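Local coordinates for protein packaging enzyme P4 (Pseudomonas phage phi13, PDB 4BLP) that probably hydrolyses NTPs as a hexameric RecA-like helicase motor that packages viral RNA in a double-stranded RNA bacteriophage, at residues T97-N102 with A200-T205. Sequence-based numbering, arbitrary orientation.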
ATOM      1  N   THR D  97     -17.355  15.348  38.785  1.00 14.15           N
ATOM      2  CA  THR D  97     -17.612  16.703  38.266  1.00 14.79           C
ATOM      3  C   THR D  97     -16.276  17.297  37.860  1.00 15.77           C
ATOM      4  O   THR D  97     -16.207  17.982  36.848  1.00 15.39           O
ATOM      5  CB  THR D  97     -18.341  17.572  39.304  1.00 19.39           C
ATOM      6  OG1 THR D  97     -19.605  16.972  39.600  1.00 19.68           O
ATOM      7  CG2 THR D  97     -18.570  19.034  38.832  1.00 19.36           C
ATOM      8  N   TRP D  98     -15.190  16.960  38.624  1.00 13.08           N
ATOM      9  CA  TRP D  98     -13.859  17.500  38.277  1.00 12.34           C
ATOM     10  C   TRP D  98     -13.482  17.172  36.824  1.00 16.88           C
ATOM     11  O   TRP D  98     -13.047  18.071  36.082  1.00 15.03           O
ATOM     12  CB  TRP D  98     -12.761  17.025  39.271  1.00 11.38           C
ATOM     13  CG  TRP D  98     -11.456  17.738  39.061  1.00 11.75           C
ATOM     14  CD1 TRP D  98     -11.052  18.909  39.639  1.00 14.34           C
ATOM     15  CD2 TRP D  98     -10.437  17.379  38.115  1.00 10.62           C
ATOM     16  NE1 TRP D  98      -9.797  19.262  39.160  1.00 12.71           N
ATOM     17  CE2 TRP D  98      -9.405  18.338  38.220  1.00 13.05           C
ATOM     18  CE3 TRP D  98     -10.250  16.278  37.260  1.00 12.19           C
ATOM     19  CZ2 TRP D  98      -8.237  18.271  37.443  1.00 12.70           C
ATOM     20  CZ3 TRP D  98      -9.079  16.195  36.513  1.00 12.87           C
ATOM     21  CH2 TRP D  98      -8.101  17.199  36.592  1.00 12.96           C
ATOM     22  N   PHE D  99     -13.642  15.899  36.401  1.00 12.89           N
ATOM     23  CA  PHE D  99     -13.274  15.543  35.050  1.00 13.28           C
ATOM     24  C   PHE D  99     -14.127  16.276  33.995  1.00 19.86           C
ATOM     25  O   PHE D  99     -13.591  16.754  33.003  1.00 18.98           O
ATOM     26  CB  PHE D  99     -13.385  14.021  34.854  1.00 15.12           C
ATOM     27  CG  PHE D  99     -12.145  13.369  35.408  1.00 14.74           C
ATOM     28  CD1 PHE D  99     -10.953  13.386  34.685  1.00 15.78           C
ATOM     29  CD2 PHE D  99     -12.141  12.821  36.688  1.00 17.60           C
ATOM     30  CE1 PHE D  99      -9.784  12.834  35.217  1.00 16.74           C
ATOM     31  CE2 PHE D  99     -10.969  12.262  37.221  1.00 19.04           C
ATOM     32  CZ  PHE D  99      -9.794  12.296  36.480  1.00 15.94           C
ATOM     33  N   VAL D 100     -15.430  16.369  34.213  1.00 20.15           N
ATOM     34  CA  VAL D 100     -16.294  17.049  33.227  1.00 20.34           C
ATOM     35  C   VAL D 100     -15.956  18.568  33.176  1.00 19.69           C
ATOM     36  O   VAL D 100     -15.703  19.119  32.103  1.00 18.31           O
ATOM     37  CB  VAL D 100     -17.778  16.815  33.593  1.00 25.35           C
ATOM     38  CG1 VAL D 100     -18.692  17.593  32.651  1.00 26.13           C
ATOM     39  CG2 VAL D 100     -18.130  15.329  33.578  1.00 24.90           C
ATOM     40  N   ALA D 101     -15.856  19.206  34.349  1.00 13.65           N
ATOM     41  CA  ALA D 101     -15.594  20.655  34.444  1.00 11.82           C
ATOM     42  C   ALA D 101     -14.240  21.082  33.847  1.00 15.48           C
ATOM     43  O   ALA D 101     -14.124  22.209  33.336  1.00 14.44           O
ATOM     44  CB  ALA D 101     -15.660  21.111  35.904  1.00 12.91           C
ATOM     45  N   ASN D 102     -13.210  20.217  33.970  1.00 11.96           N
ATOM     46  CA  ASN D 102     -11.860  20.560  33.523  1.00 12.13           C
ATOM     47  C   ASN D 102     -11.526  19.915  32.184  1.00 15.65           C
ATOM     48  O   ASN D 102     -10.359  19.883  31.831  1.00 15.07           O
ATOM     49  CB  ASN D 102     -10.825  20.139  34.617  1.00 12.32           C
ATOM     50  CG  ASN D 102     -10.946  20.979  35.850  1.00 16.80           C
ATOM     51  OD1 ASN D 102     -10.558  22.152  35.871  1.00 13.17           O
ATOM     52  ND2 ASN D 102     -11.695  20.487  36.853  1.00 11.62           N
ATOM     53  N   ALA D 200      -6.237   8.620  32.695  1.00  8.39           N
ATOM     54  CA  ALA D 200      -5.527   7.542  33.414  1.00  8.44           C
ATOM     55  C   ALA D 200      -4.355   8.084  34.218  1.00  9.84           C
ATOM     56  O   ALA D 200      -4.204   7.736  35.406  1.00  9.29           O
ATOM     57  CB  ALA D 200      -5.036   6.481  32.417  1.00  8.17           C
ATOM     58  N   LEU D 201      -3.498   8.898  33.581  1.00  9.07           N
ATOM     59  CA  LEU D 201      -2.319   9.456  34.279  1.00  8.90           C
ATOM     60  C   LEU D 201      -2.741  10.372  35.424  1.00 10.85           C
ATOM     61  O   LEU D 201      -2.104  10.363  36.478  1.00 10.32           O
ATOM     62  CB  LEU D 201      -1.419  10.221  33.297  1.00  8.50           C
ATOM     63  CG  LEU D 201      -0.768   9.295  32.231  1.00  9.37           C
ATOM     64  CD1 LEU D 201       0.047  10.134  31.228  1.00  9.93           C
ATOM     65  CD2 LEU D 201       0.163   8.242  32.948  1.00  9.80           C
ATOM     66  N   LEU D 202      -3.800  11.177  35.224  1.00  9.46           N
ATOM     67  CA  LEU D 202      -4.276  12.062  36.307  1.00  8.73           C
ATOM     68  C   LEU D 202      -4.770  11.259  37.512  1.00 11.30           C
ATOM     69  O   LEU D 202      -4.379  11.548  38.659  1.00 11.61           O
ATOM     70  CB  LEU D 202      -5.384  12.994  35.781  1.00  8.51           C
ATOM     71  CG  LEU D 202      -4.867  14.167  34.936  1.00  9.33           C
ATOM     72  CD1 LEU D 202      -6.037  14.743  34.042  1.00  9.99           C
ATOM     73  CD2 LEU D 202      -4.314  15.252  35.840  1.00  9.24           C
ATOM     74  N   LEU D 203      -5.601  10.257  37.274  1.00  9.77           N
ATOM     75  CA  LEU D 203      -6.126   9.409  38.342  1.00  9.48           C
ATOM     76  C   LEU D 203      -5.007   8.647  39.056  1.00 11.60           C
ATOM     77  O   LEU D 203      -4.975   8.630  40.266  1.00 11.72           O
ATOM     78  CB  LEU D 203      -7.131   8.415  37.763  1.00  9.11           C
ATOM     79  CG  LEU D 203      -8.487   9.035  37.402  1.00 10.59           C
ATOM     80  CD1 LEU D 203      -9.224   8.116  36.486  1.00 11.51           C
ATOM     81  CD2 LEU D 203      -9.333   9.379  38.693  1.00 12.45           C
ATOM     82  N   ALA D 204      -4.068   8.054  38.309  1.00  9.66           N
ATOM     83  CA  ALA D 204      -2.969   7.303  38.937  1.00 10.10           C
ATOM     84  C   ALA D 204      -2.060   8.240  39.747  1.00 12.74           C
ATOM     85  O   ALA D 204      -1.636   7.896  40.866  1.00 12.80           O
ATOM     86  CB  ALA D 204      -2.176   6.562  37.860  1.00 10.66           C
ATOM     87  N   THR D 205      -1.792   9.449  39.218  1.00 10.11           N
ATOM     88  CA  THR D 205      -0.953  10.437  39.922  1.00  9.84           C
ATOM     89  C   THR D 205      -1.659  10.860  41.222  1.00 15.59           C
ATOM     90  O   THR D 205      -0.976  11.117  42.246  1.00 13.84           O
ATOM     91  CB  THR D 205      -0.640  11.630  38.991  1.00 12.35           C
ATOM     92  OG1 THR D 205       0.114  11.123  37.869  1.00 12.21           O
ATOM     93  CG2 THR D 205       0.204  12.733  39.670  1.00  9.97           C
TER
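A chi1 of -171° holds CG of Trp98 anti to the backbone N and carries the indole to Leu202, whereas -81° at Phe99 holds CG anti to the carbonyl carbon and brings the phenyl ring to Leu203, with Leu202 more distant (Phe99 CE1 to Leu202 CD1, 4.4 Å). Leu202 CD1 lies near the indole plane, at the edge of its six-membered ring, 4.1 Å from Trp98 CH2; the two side chains run roughly perpendicular. The Phe99 ring meets the other leucine obliquely: Phe99 CE2 is 3.6 Å from Leu203 CD2, and Phe99 CZ equally close to Leu203 CG. Over the centre of one Phe99 face sits Trp98 CE3, 3.8 Å above the plane, while Phe99 CG lies in plane at the indole edge. The axes of segments 97-101 and 200-205 approach to 12.7 Å, and across that gap side chains meet without a hydrogen bond. Helix 193-205 flanks the mostly parallel sheet of the P-loop NTPase core, Leu203 also touching Val170 and Ile172 of strand 170-173, while Leu89 and Ile106 border both rings. Where helix 95-101 ends, Asn102 ND2 donates to Trp98 O (2.9 Å, 153° at the hydrogen), an oxygen that also accepts from Asn102 N; the same ND2 lies 3.1 Å above the indole plane, toward its rim.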